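Local coordinates for protein phosphatidylinositol-specific phospholipase C1 (PDB 3H4X) that belongs to the calcium-dependent phosphoinositide phospholipase C family and folds as a single chain round a barrel of mainly parallel strands, at residues Y45-D50 against E94-S99; N85-A90 against K98-D103. One frame throughout, in Å; residues are numbered along the deposited sequence.

In the fold
Contacts 1 and 2 illustrate how a long excursion at one rim of a barrel can be tied to itself. Their centres lie about 7 Å apart, some 20 Å from the centre of the chain. Residues 45-50 come first, at the start of helix 48-52 between strands 31-36 and 58-64; the other three segments follow in the loop joining strand 73-74 to helix 104-117. The contacts share Lys98 and Ser99. Glu87 of contact 2 accepts a hydrogen bond from the backbone of Arg96 in contact 1, while Arg100 reaches back to Arg46. The loop is thus fastened both to the short helix and to itself, beside an acetyl-group site containing Asp101.

Contact 1 of 2, residues Y45-D50 against E94-S99; sequences YRYFAD and ELRTKS
The ring of Tyr47 lies against the backbone of Arg96, with Arg96 CA over the centre of one face, 3.5 Å from the ring centroid and only 2° off its normal. This is a close CH-pi contact, and the arginine chain prolongs it: Arg96 CG comes to 3.7 Å from Tyr47 CD2 as the side chain leaves the ring. At the ring edge, in plane, Lys98 O lies 3.6 Å from Tyr47 CE1. Extended from CG to NE, the arginine chain carries the guanidinium beyond the ring to the first turn of helix 48-52. There NE and NH2 grip Asp50 side-on, both bonding to the single oxygen OD1, NE at 2.8 Å and NH2 at 2.9 Å. OD1 lies in the guanidinium plane, yet both nitrogens approach it from the same face of the carboxylate, whose plane is turned 52° from that of the guanidinium. Ala49 CB covers one guanidinium face, offset toward the rim, and also touches Leu95 CD2 at 4.0 Å. Asp53 adds a second salt bridge to NH2.

Packing slackens at exposed Thr97, which buries little surface against residues 45-50. It points its CB away from them, and its hydroxyl turns back to bond Glu94 O within its own segment.

The other carboxylate oxygen, Asp50 OD2, accepts the backbone N-H of Tyr47 at 3.1 Å. With Tyr47 as N-cap and Asp50 three residues on, this bond is one half of a capping box, here joined to a surface salt bridge.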
ATOM      1  N   TYR A  45       2.904  -9.527  14.684  1.00 11.35           N
ATOM      2  CA  TYR A  45       3.151 -10.783  13.985  1.00 10.46           C
ATOM      3  C   TYR A  45       4.584 -11.210  14.239  1.00 10.26           C
ATOM      4  O   TYR A  45       5.521 -10.479  13.923  1.00  9.96           O
ATOM      5  CB  TYR A  45       2.891 -10.615  12.484  1.00 10.35           C
ATOM      6  CG  TYR A  45       1.437 -10.350  12.174  1.00  9.44           C
ATOM      7  CD1 TYR A  45       0.485 -11.341  12.362  1.00  9.61           C
ATOM      8  CD2 TYR A  45       1.012  -9.112  11.705  1.00  8.95           C
ATOM      9  CE1 TYR A  45      -0.847 -11.112  12.097  1.00  9.40           C
ATOM     10  CE2 TYR A  45      -0.328  -8.871  11.433  1.00  9.48           C
ATOM     11  CZ  TYR A  45      -1.252  -9.876  11.630  1.00  9.28           C
ATOM     12  OH  TYR A  45      -2.584  -9.643  11.366  1.00 10.50           O
ATOM     13  N   ARG A  46       4.756 -12.390  14.825  1.00  9.99           N
ATOM     14  CA  ARG A  46       6.086 -12.865  15.172  1.00  9.98           C
ATOM     15  C   ARG A  46       7.009 -12.876  13.957  1.00  9.37           C
ATOM     16  O   ARG A  46       8.159 -12.444  14.033  1.00  9.53           O
ATOM     17  CB  ARG A  46       6.011 -14.255  15.804  1.00 10.84           C
ATOM     18  CG  ARG A  46       7.354 -14.772  16.277  1.00 12.69           C
ATOM     19  CD  ARG A  46       7.216 -16.064  17.056  1.00 16.21           C
ATOM     20  NE  ARG A  46       8.517 -16.662  17.341  1.00 19.43           N
ATOM     21  CZ  ARG A  46       9.375 -16.193  18.242  1.00 20.98           C
ATOM     22  NH1 ARG A  46       9.075 -15.109  18.947  1.00 21.64           N
ATOM     23  NH2 ARG A  46      10.536 -16.803  18.435  1.00 22.22           N
ATOM     24  N   TYR A  47       6.495 -13.387  12.844  1.00  9.09           N
ATOM     25  CA  TYR A  47       7.211 -13.372  11.573  1.00  8.84           C
ATOM     26  C   TYR A  47       6.352 -12.691  10.526  1.00  8.37           C
ATOM     27  O   TYR A  47       5.122 -12.722  10.610  1.00  7.99           O
ATOM     28  CB  TYR A  47       7.519 -14.793  11.102  1.00  9.31           C
ATOM     29  CG  TYR A  47       8.497 -15.531  11.982  1.00 10.99           C
ATOM     30  CD1 TYR A  47       9.867 -15.391  11.810  1.00 13.09           C
ATOM     31  CD2 TYR A  47       8.046 -16.379  12.985  1.00 12.49           C
ATOM     32  CE1 TYR A  47      10.760 -16.078  12.623  1.00 14.49           C
ATOM     33  CE2 TYR A  47       8.926 -17.060  13.798  1.00 14.72           C
ATOM     34  CZ  TYR A  47      10.275 -16.908  13.612  1.00 15.11           C
ATOM     35  OH  TYR A  47      11.145 -17.593  14.428  1.00 17.52           O
ATOM     36  N   PHE A  48       6.990 -12.091   9.529  1.00  7.99           N
ATOM     37  CA  PHE A  48       6.226 -11.489   8.449  1.00  7.90           C
ATOM     38  C   PHE A  48       5.326 -12.524   7.771  1.00  7.69           C
ATOM     39  O   PHE A  48       4.252 -12.187   7.280  1.00  7.72           O
ATOM     40  CB  PHE A  48       7.122 -10.777   7.433  1.00  8.42           C
ATOM     41  CG  PHE A  48       6.366  -9.827   6.557  1.00  8.55           C
ATOM     42  CD1 PHE A  48       5.795  -8.688   7.096  1.00  9.74           C
ATOM     43  CD2 PHE A  48       6.181 -10.089   5.209  1.00  9.31           C
ATOM     44  CE1 PHE A  48       5.074  -7.811   6.306  1.00  9.86           C
ATOM     45  CE2 PHE A  48       5.462  -9.211   4.414  1.00 10.16           C
ATOM     46  CZ  PHE A  48       4.910  -8.073   4.964  1.00 10.35           C
ATOM     47  N   ALA A  49       5.751 -13.786   7.762  1.00  7.44           N
ATOM     48  CA  ALA A  49       4.915 -14.854   7.221  1.00  7.72           C
ATOM     49  C   ALA A  49       3.561 -14.885   7.920  1.00  7.56           C
ATOM     50  O   ALA A  49       2.547 -15.202   7.305  1.00  7.64           O
ATOM     51  CB  ALA A  49       5.610 -16.203   7.356  1.00  8.47           C
ATOM     52  N   ASP A  50       3.549 -14.581   9.215  1.00  7.65           N
ATOM     53  CA  ASP A  50       2.295 -14.537   9.956  1.00  8.07           C
ATOM     54  C   ASP A  50       1.402 -13.386   9.491  1.00  7.96           C
ATOM     55  O   ASP A  50       0.181 -13.521   9.454  1.00  8.23           O
ATOM     56  CB  ASP A  50       2.548 -14.449  11.460  1.00  8.55           C
ATOM     57  CG  ASP A  50       3.274 -15.664  11.990  1.00  9.10           C
ATOM     58  OD1 ASP A  50       2.856 -16.796  11.659  1.00  9.81           O
ATOM     59  OD2 ASP A  50       4.268 -15.483  12.719  1.00 10.70           O
ATOM     60  N   GLU A  94      11.774 -22.351   4.822  1.00 14.50           N
ATOM     61  CA  GLU A  94      12.516 -21.557   5.795  1.00 14.35           C
ATOM     62  C   GLU A  94      11.666 -20.526   6.528  1.00 13.78           C
ATOM     63  O   GLU A  94      12.163 -19.831   7.408  1.00 13.65           O
ATOM     64  CB  GLU A  94      13.691 -20.837   5.126  1.00 14.79           C
ATOM     65  CG  GLU A  94      14.778 -21.755   4.598  1.00 16.17           C
ATOM     66  CD  GLU A  94      16.041 -21.006   4.208  1.00 17.88           C
ATOM     67  OE1 GLU A  94      16.020 -19.755   4.182  1.00 18.35           O
ATOM     68  OE2 GLU A  94      17.062 -21.668   3.931  1.00 19.51           O
ATOM     69  N   LEU A  95      10.395 -20.404   6.167  1.00 13.28           N
ATOM     70  CA  LEU A  95       9.549 -19.427   6.845  1.00 12.87           C
ATOM     71  C   LEU A  95       9.371 -19.813   8.313  1.00 12.25           C
ATOM     72  O   LEU A  95       9.158 -20.986   8.641  1.00 12.28           O
ATOM     73  CB  LEU A  95       8.203 -19.276   6.137  1.00 13.10           C
ATOM     74  CG  LEU A  95       8.272 -18.563   4.782  1.00 13.90           C
ATOM     75  CD1 LEU A  95       6.961 -18.708   4.033  1.00 14.73           C
ATOM     76  CD2 LEU A  95       8.647 -17.093   4.944  1.00 14.54           C
ATOM     77  N   ARG A  96       9.481 -18.820   9.190  1.00 11.60           N
ATOM     78  CA  ARG A  96       9.409 -19.033  10.632  1.00 11.34           C
ATOM     79  C   ARG A  96      10.575 -19.884  11.127  1.00 11.56           C
ATOM     80  O   ARG A  96      10.377 -20.826  11.898  1.00 12.22           O
ATOM     81  CB  ARG A  96       8.075 -19.673  11.033  1.00 10.79           C
ATOM     82  CG  ARG A  96       6.857 -18.901  10.567  1.00 10.24           C
ATOM     83  CD  ARG A  96       5.558 -19.587  10.974  1.00  9.93           C
ATOM     84  NE  ARG A  96       4.428 -18.786  10.529  1.00  9.84           N
ATOM     85  CZ  ARG A  96       3.937 -18.808   9.296  1.00  9.67           C
ATOM     86  NH1 ARG A  96       4.450 -19.621   8.383  1.00  9.78           N
ATOM     87  NH2 ARG A  96       2.928 -18.009   8.979  1.00 10.10           N
ATOM     88  N   THR A  97      11.788 -19.560  10.683  1.00 11.74           N
ATOM     89  CA  THR A  97      12.981 -20.284  11.132  1.00 12.22           C
ATOM     90  C   THR A  97      14.193 -19.401  11.413  1.00 12.40           C
ATOM     91  O   THR A  97      15.098 -19.813  12.135  1.00 12.98           O
ATOM     92  CB  THR A  97      13.438 -21.360  10.118  1.00 12.01           C
ATOM     93  OG1 THR A  97      13.984 -20.733   8.950  1.00 12.80           O
ATOM     94  CG2 THR A  97      12.285 -22.274   9.733  1.00 12.46           C
ATOM     95  N   LYS A  98      14.231 -18.204  10.836  1.00 12.56           N
ATOM     96  CA  LYS A  98      15.454 -17.398  10.851  1.00 13.08           C
ATOM     97  C   LYS A  98      15.399 -16.227  11.822  1.00 13.05           C
ATOM     98  O   LYS A  98      14.339 -15.878  12.335  1.00 13.18           O
ATOM     99  CB  LYS A  98      15.768 -16.888   9.442  1.00 13.26           C
ATOM    100  CG  LYS A  98      15.939 -17.994   8.418  1.00 14.77           C
ATOM    101  CD  LYS A  98      16.251 -17.440   7.038  1.00 16.71           C
ATOM    102  CE  LYS A  98      17.513 -16.594   7.058  1.00 17.82           C
ATOM    103  NZ  LYS A  98      17.855 -16.059   5.713  1.00 19.17           N
ATOM    104  N   SER A  99      16.556 -15.624  12.078  1.00 13.27           N
ATOM    105  CA  SER A  99      16.599 -14.393  12.850  1.00 13.59           C
ATOM    106  C   SER A  99      15.869 -13.303  12.073  1.00 12.85           C
ATOM    107  O   SER A  99      15.845 -13.310  10.844  1.00 13.10           O
ATOM    108  CB  SER A  99      18.041 -13.973  13.134  1.00 14.17           C
ATOM    109  OG  SER A  99      18.741 -13.720  11.934  1.00 16.75           O
TER

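Contact 2 of 2, residues N85-A90 against K98-D103; sequences NCEGAA and KSRDQD. With EOH (ethanol), chain G.
The guanidinium of Arg100, whose CG passes 3.9 Å from Asn85 O, holds an ethanol oxygen at its edge and in its plane. A bend at chi3 (-67°) turns NE toward that oxygen, which also receives the backbone N-H of Arg100 (N to ethanol O 2.9 Å). The ethanol probably came from the crystallisation liquor; NH1 instead bonds Arg46 O. The second flat group, the Gln102 amide, folds back so that NE2 donates nearly in its own plane to Arg100 O at 2.9 Å, approaching from above that carbonyl's plane. The third, the carboxylate of buried Glu87, takes Lys98 N almost head-on at OE2 (2.8 Å, 169°). Thr97 N shares OE2 and Arg96 N meets OE1, so three successive backbone N-H groups close round one acid.

Elsewhere along the crossing, Gln102 N donates to Cys86 O at 3.2 Å. Lys98 NZ bonds Gly88 O at 2.9 Å from well above the carbonyl plane, and a water donates to both Glu87 O and Ser99 O, while Asp101, salt-bridged to Lys42, borders an acetyl-group site.

Cys86 packs on Phe48 of helix 48-52 and on Cys107 of helix 104-117, whose Asp110 accepts the backbone N-H groups of Glu87 and Ala89 and whose N-terminus is capped by Asp103.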
ATOM      1  N   ASN A  85       9.872  -8.000  11.636  1.00  8.73           N
ATOM      2  CA  ASN A  85       9.621  -9.431  11.721  1.00  8.87           C
ATOM      3  C   ASN A  85      10.022 -10.170  10.446  1.00  9.11           C
ATOM      4  O   ASN A  85       9.681 -11.338  10.257  1.00  8.81           O
ATOM      5  CB  ASN A  85       8.155  -9.696  12.061  1.00  9.11           C
ATOM      6  CG  ASN A  85       7.200  -9.080  11.061  1.00  8.42           C
ATOM      7  OD1 ASN A  85       7.599  -8.675   9.968  1.00  8.39           O
ATOM      8  ND2 ASN A  85       5.929  -9.008  11.430  1.00  9.02           N
ATOM      9  N   CYS A  86      10.761  -9.492   9.578  1.00  9.63           N
ATOM     10  CA  CYS A  86      11.183 -10.074   8.306  1.00 10.54           C
ATOM     11  C   CYS A  86      12.432 -10.934   8.492  1.00 10.59           C
ATOM     12  O   CYS A  86      13.328 -10.565   9.255  1.00 10.65           O
ATOM     13  CB  CYS A  86      11.431  -8.964   7.285  1.00 11.20           C
ATOM     14  SG  CYS A  86      10.025  -7.835   7.119  1.00 14.50           S
ATOM     15  N   GLU A  87      12.491 -12.075   7.801  1.00 11.20           N
ATOM     16  CA  GLU A  87      13.586 -13.039   7.988  1.00 12.13           C
ATOM     17  C   GLU A  87      14.515 -13.188   6.794  1.00 12.22           C
ATOM     18  O   GLU A  87      15.603 -13.744   6.930  1.00 12.65           O
ATOM     19  CB  GLU A  87      13.073 -14.454   8.247  1.00 12.93           C
ATOM     20  CG  GLU A  87      11.910 -14.660   9.156  1.00 14.41           C
ATOM     21  CD  GLU A  87      11.391 -16.088   9.016  1.00 15.33           C
ATOM     22  OE1 GLU A  87      10.260 -16.274   8.525  1.00 15.84           O
ATOM     23  OE2 GLU A  87      12.140 -17.038   9.346  1.00 15.17           O
ATOM     24  N   GLY A  88      14.072 -12.775   5.614  1.00 12.27           N
ATOM     25  CA  GLY A  88      14.833 -13.058   4.400  1.00 12.82           C
ATOM     26  C   GLY A  88      14.897 -14.544   4.084  1.00 13.02           C
ATOM     27  O   GLY A  88      15.949 -15.064   3.705  1.00 13.64           O
ATOM     28  N   ALA A  89      13.774 -15.236   4.246  1.00 12.99           N
ATOM     29  CA  ALA A  89      13.704 -16.663   3.940  1.00 13.24           C
ATOM     30  C   ALA A  89      14.039 -16.925   2.476  1.00 13.57           C
ATOM     31  O   ALA A  89      13.568 -16.216   1.591  1.00 13.75           O
ATOM     32  CB  ALA A  89      12.322 -17.204   4.263  1.00 13.44           C
ATOM     33  N   ALA A  90      14.842 -17.955   2.224  1.00 13.96           N
ATOM     34  CA  ALA A  90      15.224 -18.305   0.856  1.00 14.26           C
ATOM     35  C   ALA A  90      14.102 -19.043   0.129  1.00 14.27           C
ATOM     36  O   ALA A  90      14.029 -19.032  -1.100  1.00 14.91           O
ATOM     37  CB  ALA A  90      16.498 -19.142   0.855  1.00 14.52           C
ATOM     38  N   LYS A  98      14.231 -18.204  10.836  1.00 12.56           N
ATOM     39  CA  LYS A  98      15.454 -17.398  10.851  1.00 13.08           C
ATOM     40  C   LYS A  98      15.399 -16.227  11.822  1.00 13.05           C
ATOM     41  O   LYS A  98      14.339 -15.878  12.335  1.00 13.18           O
ATOM     42  CB  LYS A  98      15.768 -16.888   9.442  1.00 13.26           C
ATOM     43  CG  LYS A  98      15.939 -17.994   8.418  1.00 14.77           C
ATOM     44  CD  LYS A  98      16.251 -17.440   7.038  1.00 16.71           C
ATOM     45  CE  LYS A  98      17.513 -16.594   7.058  1.00 17.82           C
ATOM     46  NZ  LYS A  98      17.855 -16.059   5.713  1.00 19.17           N
ATOM     47  N   SER A  99      16.556 -15.624  12.078  1.00 13.27           N
ATOM     48  CA  SER A  99      16.599 -14.393  12.850  1.00 13.59           C
ATOM     49  C   SER A  99      15.869 -13.303  12.073  1.00 12.85           C
ATOM     50  O   SER A  99      15.845 -13.310  10.844  1.00 13.10           O
ATOM     51  CB  SER A  99      18.041 -13.973  13.134  1.00 14.17           C
ATOM     52  OG  SER A  99      18.741 -13.720  11.934  1.00 16.75           O
ATOM     53  N   ARG A 100      15.264 -12.375  12.797  1.00 12.04           N
ATOM     54  CA  ARG A 100      14.431 -11.356  12.182  1.00 11.31           C
ATOM     55  C   ARG A 100      15.208 -10.043  12.040  1.00 10.91           C
ATOM     56  O   ARG A 100      16.424 -10.068  11.846  1.00 10.99           O
ATOM     57  CB  ARG A 100      13.126 -11.217  12.972  1.00 11.36           C
ATOM     58  CG  ARG A 100      12.297 -12.507  12.945  1.00 11.70           C
ATOM     59  CD  ARG A 100      11.210 -12.517  14.002  1.00 12.78           C
ATOM     60  NE  ARG A 100      11.769 -12.567  15.350  1.00 14.13           N
ATOM     61  CZ  ARG A 100      11.052 -12.416  16.457  1.00 14.36           C
ATOM     62  NH1 ARG A 100       9.746 -12.209  16.380  1.00 13.89           N
ATOM     63  NH2 ARG A 100      11.641 -12.470  17.646  1.00 15.82           N
ATOM     64  N   ASP A 101      14.521  -8.907  12.108  1.00 10.70           N
ATOM     65  CA  ASP A 101      15.170  -7.605  11.934  1.00 10.70           C
ATOM     66  C   ASP A 101      15.912  -7.501  10.600  1.00 10.34           C
ATOM     67  O   ASP A 101      16.982  -6.895  10.515  1.00 10.58           O
ATOM     68  CB  ASP A 101      16.126  -7.302  13.097  1.00 10.92           C
ATOM     69  CG  ASP A 101      15.402  -7.081  14.411  1.00 12.28           C
ATOM     70  OD1 ASP A 101      14.192  -6.781  14.397  1.00 12.28           O
ATOM     71  OD2 ASP A 101      16.056  -7.194  15.471  1.00 14.73           O
ATOM     72  N   GLN A 102      15.337  -8.081   9.553  1.00 10.48           N
ATOM     73  CA  GLN A 102      15.895  -7.908   8.218  1.00 10.52           C
ATOM     74  C   GLN A 102      15.324  -6.673   7.523  1.00 10.19           C
ATOM     75  O   GLN A 102      14.326  -6.097   7.967  1.00 10.29           O
ATOM     76  CB  GLN A 102      15.695  -9.170   7.374  1.00 10.82           C
ATOM     77  CG  GLN A 102      16.314 -10.406   8.003  1.00 11.90           C
ATOM     78  CD  GLN A 102      17.797 -10.231   8.257  1.00 13.48           C
ATOM     79  OE1 GLN A 102      18.579 -10.089   7.323  1.00 14.47           O
ATOM     80  NE2 GLN A 102      18.189 -10.249   9.526  1.00 14.28           N
ATOM     81  N   ASP A 103      15.980  -6.274   6.440  1.00 10.04           N
ATOM     82  CA  ASP A 103      15.638  -5.063   5.706  1.00  9.95           C
ATOM     83  C   ASP A 103      14.559  -5.306   4.648  1.00  9.34           C
ATOM     84  O   ASP A 103      13.916  -6.355   4.627  1.00  9.24           O
ATOM     85  CB  ASP A 103      16.894  -4.476   5.057  1.00 10.72           C
ATOM     86  CG  ASP A 103      17.517  -5.411   4.031  1.00 12.11           C
ATOM     87  OD1 ASP A 103      16.957  -6.498   3.774  1.00 13.19           O
ATOM     88  OD2 ASP A 103      18.579  -5.054   3.479  1.00 15.89           O
TER
HETATM   89  C1  EOH G 345      15.466 -11.379  16.019  1.00 27.82           C
HETATM   90  C2  EOH G 345      14.637 -10.619  17.048  1.00 27.88           C
HETATM   91  O   EOH G 345      14.899 -12.633  15.709  1.00 27.75           O
HETATM   92  O   HOH W   1      17.554 -13.653   8.812  1.00 16.84           O